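Local coordinates for protein HicB3 antitoxin (Yersinia pestis, PDB 4P78) that binds the HicA3 toxin directly and, as its partner antitoxin, probably neutralises it, at residues Cys24-Ala27 and Asp33-Lys36; Phe18-Gly23 and His64-Asp69. All blocks are in the same frame, centred on the assembly; numbering follows the deposited sequence.

Interaction 1. Residues Cys24-Ala27 and Asp33-Lys36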
loop_
_atom_site.group_PDB
_atom_site.type_symbol
_atom_site.label_atom_id
_atom_site.label_comp_id
_atom_site.label_asym_id
_atom_site.label_seq_id
_atom_site.Cartn_x
_atom_site.Cartn_y
_atom_site.Cartn_z
ATOM N N CYS A 24 -0.920 -13.048 -11.262
ATOM C CA CYS A 24 0.358 -13.214 -10.572
ATOM C C CYS A 24 0.177 -13.157 -9.058
ATOM O O CYS A 24 0.086 -12.059 -8.481
ATOM C CB CYS A 24 1.350 -12.146 -11.024
ATOM S SG CYS A 24 3.031 -12.413 -10.411
ATOM N N PHE A 25 0.141 -14.333 -8.424
ATOM C CA PHE A 25 -0.107 -14.449 -6.984
ATOM C C PHE A 25 1.157 -14.843 -6.211
ATOM O O PHE A 25 2.109 -15.366 -6.777
ATOM C CB PHE A 25 -1.212 -15.482 -6.700
ATOM C CG PHE A 25 -2.537 -15.174 -7.363
ATOM C CD1 PHE A 25 -3.479 -14.377 -6.730
ATOM C CD2 PHE A 25 -2.853 -15.720 -8.608
ATOM C CE1 PHE A 25 -4.706 -14.107 -7.334
ATOM C CE2 PHE A 25 -4.068 -15.457 -9.208
ATOM C CZ PHE A 25 -4.999 -14.657 -8.575
ATOM N N PHE A 26 1.146 -14.601 -4.907
ATOM C CA PHE A 26 2.316 -14.839 -4.067
ATOM C C PHE A 26 1.862 -14.925 -2.626
ATOM O O PHE A 26 0.717 -14.594 -2.324
ATOM C CB PHE A 26 3.349 -13.723 -4.228
ATOM C CG PHE A 26 2.760 -12.348 -4.068
ATOM C CD1 PHE A 26 2.485 -11.843 -2.812
ATOM C CD2 PHE A 26 2.445 -11.585 -5.173
ATOM C CE1 PHE A 26 1.915 -10.590 -2.661
ATOM C CE2 PHE A 26 1.893 -10.333 -5.028
ATOM C CZ PHE A 26 1.621 -9.839 -3.771
ATOM N N ALA A 27 2.757 -15.343 -1.736
ATOM C CA ALA A 27 2.410 -15.516 -0.325
ATOM C C ALA A 27 3.677 -15.533 0.503
ATOM O O ALA A 27 4.761 -15.770 -0.022
ATOM C CB ALA A 27 1.606 -16.811 -0.102
ATOM N N ASP A 33 9.256 -11.886 3.806
ATOM C CA ASP A 33 9.041 -13.138 3.088
ATOM C C ASP A 33 8.165 -12.903 1.855
ATOM O O ASP A 33 8.454 -13.402 0.762
ATOM C CB ASP A 33 8.398 -14.179 4.011
ATOM C CG ASP A 33 8.523 -15.592 3.480
ATOM O OD1 ASP A 33 9.464 -15.852 2.696
ATOM O OD2 ASP A 33 7.697 -16.455 3.862
ATOM N N ILE A 34 7.097 -12.133 2.029
ATOM C CA ILE A 34 6.149 -11.982 0.948
ATOM C C ILE A 34 6.699 -11.043 -0.145
ATOM O O ILE A 34 6.325 -11.172 -1.310
ATOM C CB ILE A 34 4.764 -11.505 1.460
ATOM C CG1 ILE A 34 3.667 -12.145 0.590
ATOM C CG2 ILE A 34 4.668 -9.998 1.473
ATOM C CD1 ILE A 34 2.242 -11.651 0.829
ATOM N N SER A 35 7.617 -10.141 0.212
ATOM C CA SER A 35 8.272 -9.314 -0.795
ATOM C C SER A 35 9.236 -10.135 -1.640
ATOM O O SER A 35 9.343 -9.926 -2.852
ATOM C CB SER A 35 9.006 -8.148 -0.149
ATOM O OG SER A 35 8.061 -7.241 0.392
ATOM N N LYS A 36 9.923 -11.082 -1.010
ATOM C CA LYS A 36 10.781 -11.988 -1.753
ATOM C C LYS A 36 9.951 -12.879 -2.657
ATOM O O LYS A 36 10.325 -13.121 -3.798
ATOM C CB LYS A 36 11.622 -12.855 -0.818
ATOM C CG LYS A 36 12.518 -13.861 -1.550
ATOM C CD LYS A 36 13.470 -13.158 -2.515
ATOM C CE LYS A 36 14.621 -14.067 -2.964
ATOM N NZ LYS A 36 14.382 -14.769 -4.261
#
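Phe-26 carries its ring on a chi1 of 51°, with CG between the backbone N and the carbonyl carbon, and this turns one ortho-meta edge toward Ile-34, whose CD1 is anti to CA (chi2 -172°). The two side chains cross at about a right angle. Ile-34 comes in at the rim of the ring rather than over a face: CG1 lies 3.6 Å from Phe-26 CD1, and Ile-34 CD1, in the ring plane, is 3.7 Å from Phe-26 CE1. The same CG1 rests on the backbone, 3.4 Å from the carbonyl carbon of Ala-27, where strand and helix come nearest, their Ala-27 and Ile-34 CA atoms 5.3 Å apart. Ala-27 directs its methyl away from the helix, so it offers its main chain instead. No hydrogen bond spans the two segments and the contact is apolar, but Asn-37, farther along the helix, accepts a bond from Ala-27 N through OD1. Asp-33 OD2 accepts a hydrogen bond from the backbone N of Asn-29, just ahead of the helix. Ile-7 of strand 2-9 touches both Phe-26 and Ile-34, so the sheet shares in the apolar cluster. Phe-25 makes backbone hydrogen bonds with the HicA3 toxin chain and packs on its Leu-53. This is the hydrophobic layer of an alpha/beta sandwich, in which the long helix following a three-stranded antiparallel meander folds back over one face of the sheet.

Interaction 2. Residues Phe18-Gly23 and His64-Asp69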
loop_
_atom_site.group_PDB
_atom_site.type_symbol
_atom_site.label_atom_id
_atom_site.label_comp_id
_atom_site.label_asym_id
_atom_site.label_seq_id
_atom_site.Cartn_x
_atom_site.Cartn_y
_atom_site.Cartn_z
ATOM N N PHE A 18 -0.280 -8.921 -7.678
ATOM C CA PHE A 18 -0.002 -7.637 -8.308
ATOM C C PHE A 18 -1.274 -7.156 -8.985
ATOM O O PHE A 18 -1.771 -7.820 -9.897
ATOM C CB PHE A 18 1.120 -7.757 -9.349
ATOM C CG PHE A 18 2.481 -8.090 -8.772
ATOM C CD1 PHE A 18 3.382 -7.083 -8.442
ATOM C CD2 PHE A 18 2.872 -9.405 -8.594
ATOM C CE1 PHE A 18 4.635 -7.383 -7.946
ATOM C CE2 PHE A 18 4.127 -9.708 -8.090
ATOM C CZ PHE A 18 5.009 -8.694 -7.768
ATOM N N PRO A 19 -1.814 -6.008 -8.554
ATOM C CA PRO A 19 -3.042 -5.532 -9.207
ATOM C C PRO A 19 -2.832 -5.182 -10.689
ATOM O O PRO A 19 -3.791 -5.180 -11.446
ATOM C CB PRO A 19 -3.407 -4.279 -8.390
ATOM C CG PRO A 19 -2.087 -3.793 -7.853
ATOM C CD PRO A 19 -1.340 -5.071 -7.520
ATOM N N ASP A 20 -1.602 -4.901 -11.099
ATOM C CA ASP A 20 -1.334 -4.618 -12.510
ATOM C C ASP A 20 -0.972 -5.873 -13.314
ATOM O O ASP A 20 -0.803 -5.818 -14.537
ATOM C CB ASP A 20 -0.208 -3.604 -12.649
ATOM C CG ASP A 20 -0.533 -2.285 -11.963
ATOM O OD1 ASP A 20 -1.491 -1.611 -12.383
ATOM O OD2 ASP A 20 0.155 -1.946 -10.986
ATOM N N ILE A 21 -0.824 -6.996 -12.630
ATOM C CA ILE A 21 -0.404 -8.210 -13.318
ATOM C C ILE A 21 -1.407 -9.314 -13.011
ATOM O O ILE A 21 -1.270 -10.027 -12.015
ATOM C CB ILE A 21 1.029 -8.615 -12.910
ATOM C CG1 ILE A 21 1.928 -7.369 -12.867
ATOM C CG2 ILE A 21 1.596 -9.655 -13.868
ATOM C CD1 ILE A 21 3.363 -7.666 -12.517
ATOM N N ASP A 22 -2.444 -9.394 -13.847
ATOM C CA ASP A 22 -3.502 -10.388 -13.701
ATOM C C ASP A 22 -2.931 -11.791 -13.649
ATOM O O ASP A 22 -2.240 -12.210 -14.577
ATOM C CB ASP A 22 -4.500 -10.314 -14.865
ATOM C CG ASP A 22 -5.497 -9.180 -14.723
ATOM O OD1 ASP A 22 -5.734 -8.684 -13.592
ATOM O OD2 ASP A 22 -6.060 -8.796 -15.765
ATOM N N GLY A 23 -3.237 -12.504 -12.571
ATOM C CA GLY A 23 -2.871 -13.904 -12.428
ATOM C C GLY A 23 -1.592 -14.127 -11.651
ATOM O O GLY A 23 -1.201 -15.271 -11.395
ATOM N N HIS A 64 -4.496 7.285 -8.281
ATOM C CA HIS A 64 -5.951 7.222 -8.240
ATOM C C HIS A 64 -6.500 5.847 -8.586
ATOM O O HIS A 64 -7.547 5.464 -8.064
ATOM C CB HIS A 64 -6.558 8.256 -9.186
ATOM C CG HIS A 64 -6.416 9.663 -8.696
ATOM N ND1 HIS A 64 -7.251 10.682 -9.101
ATOM C CD2 HIS A 64 -5.544 10.212 -7.818
ATOM C CE1 HIS A 64 -6.891 11.804 -8.503
ATOM N NE2 HIS A 64 -5.857 11.549 -7.721
ATOM N N ARG A 65 -5.815 5.117 -9.477
ATOM C CA ARG A 65 -6.317 3.805 -9.893
ATOM C C ARG A 65 -6.296 2.803 -8.733
ATOM O O ARG A 65 -7.165 1.935 -8.652
ATOM C CB ARG A 65 -5.520 3.254 -11.079
ATOM C CG ARG A 65 -5.936 3.863 -12.423
ATOM C CD ARG A 65 -5.376 3.079 -13.608
ATOM N NE ARG A 65 -5.342 3.897 -14.820
ATOM C CZ ARG A 65 -4.940 3.463 -16.010
ATOM N NH1 ARG A 65 -4.529 2.209 -16.158
ATOM N NH2 ARG A 65 -4.947 4.284 -17.054
ATOM N N TYR A 66 -5.322 2.931 -7.828
ATOM C CA TYR A 66 -5.251 2.034 -6.668
ATOM C C TYR A 66 -6.181 2.486 -5.547
ATOM O O TYR A 66 -6.873 1.668 -4.939
ATOM C CB TYR A 66 -3.800 1.922 -6.182
ATOM C CG TYR A 66 -2.892 1.558 -7.334
ATOM C CD1 TYR A 66 -2.764 0.235 -7.758
ATOM C CD2 TYR A 66 -2.220 2.546 -8.054
ATOM C CE1 TYR A 66 -1.961 -0.101 -8.853
ATOM C CE2 TYR A 66 -1.410 2.223 -9.149
ATOM C CZ TYR A 66 -1.286 0.903 -9.546
ATOM O OH TYR A 66 -0.473 0.598 -10.633
ATOM N N ILE A 67 -6.228 3.790 -5.298
ATOM C CA ILE A 67 -7.105 4.338 -4.266
ATOM C C ILE A 67 -8.568 4.073 -4.612
ATOM O O ILE A 67 -9.390 3.884 -3.726
ATOM C CB ILE A 67 -6.857 5.852 -4.072
ATOM C CG1 ILE A 67 -5.405 6.074 -3.653
ATOM C CG2 ILE A 67 -7.808 6.444 -3.026
ATOM C CD1 ILE A 67 -4.900 7.492 -3.868
ATOM N N ASP A 68 -8.887 4.032 -5.903
ATOM C CA ASP A 68 -10.259 3.736 -6.325
ATOM C C ASP A 68 -10.547 2.236 -6.541
ATOM O O ASP A 68 -11.682 1.874 -6.850
ATOM C CB ASP A 68 -10.593 4.502 -7.610
ATOM C CG ASP A 68 -10.895 5.976 -7.354
ATOM O OD1 ASP A 68 -11.351 6.313 -6.240
ATOM O OD2 ASP A 68 -10.678 6.794 -8.274
ATOM N N ASP A 69 -9.547 1.369 -6.360
ATOM C CA ASP A 69 -9.725 -0.074 -6.620
ATOM C C ASP A 69 -10.559 -0.740 -5.532
ATOM O O ASP A 69 -10.120 -0.888 -4.387
ATOM C CB ASP A 69 -8.366 -0.778 -6.747
ATOM C CG ASP A 69 -8.460 -2.135 -7.447
ATOM O OD1 ASP A 69 -7.565 -2.445 -8.259
ATOM O OD2 ASP A 69 -9.419 -2.891 -7.192
#
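Pro-19 and Asp-20 occupy the two corners of a type I beta turn from Phe-18 to Ile-21, closed by Ile-21 N to Phe-18 O (3.0 Å), and face Tyr-66 on a short helix, the CA atoms of Pro-19 and Tyr-66 being 8.3 Å apart. The tyrosine side chain spans most of that gap. Tyr-66, with CG anti to the carbonyl carbon (chi1 -52°), sends its ring across to the turn, where both corner residues meet it at the edge. Pro-19 CG sits 3.8 Å from Tyr-66 CE1, an apolar touch on the flank of the ring. At the phenol end, Tyr-66 OH donates a short hydrogen bond of 2.6 Å to Asp-20 OD2, which accepts it through its syn lone pair. The acceptor lies in the ring plane while the carboxylate itself stands almost perpendicular to it, the planes being 86° apart. The hydroxyl has a second partner, the backbone N-H of Lys-61. Pro-4 of strand 2-9 packs against both Asp-20 and Tyr-66, and Phe-31 of the second antitoxin subunit meets the tyrosine ring with planes at about 50°. Gripped as donor and as acceptor, the phenol hydroxyl has the direction of its O-H set. Asp-20 is probably ionised here, with a weak, long ion pair from OD1 to Lys-61 NZ, and its negative charge would polarise the tyrosine O-H and strengthen the bond.

In the fold
The two contacts are centred 16 Å apart, on opposite sides of the chain's centre, and interaction 1 is nested along the sequence inside the loop closed by interaction 2. They adjoin where the turn after strand 14-17 leads into strand 25-28: Cys-24 O and Phe-18 N, 3.3 Å apart, probably hydrogen bond, and the rings of Phe-18 and Phe-26 meet edge-to-face. Interaction 1 sets helix 31-52 against the sheet, whereas interaction 2 ties the short helix 63-67, next in the chain, to the turn. Both lie near the toxin chain, through Phe-25 and Gly-23, while the second also borders the other antitoxin subunit, so the fold serves both interfaces.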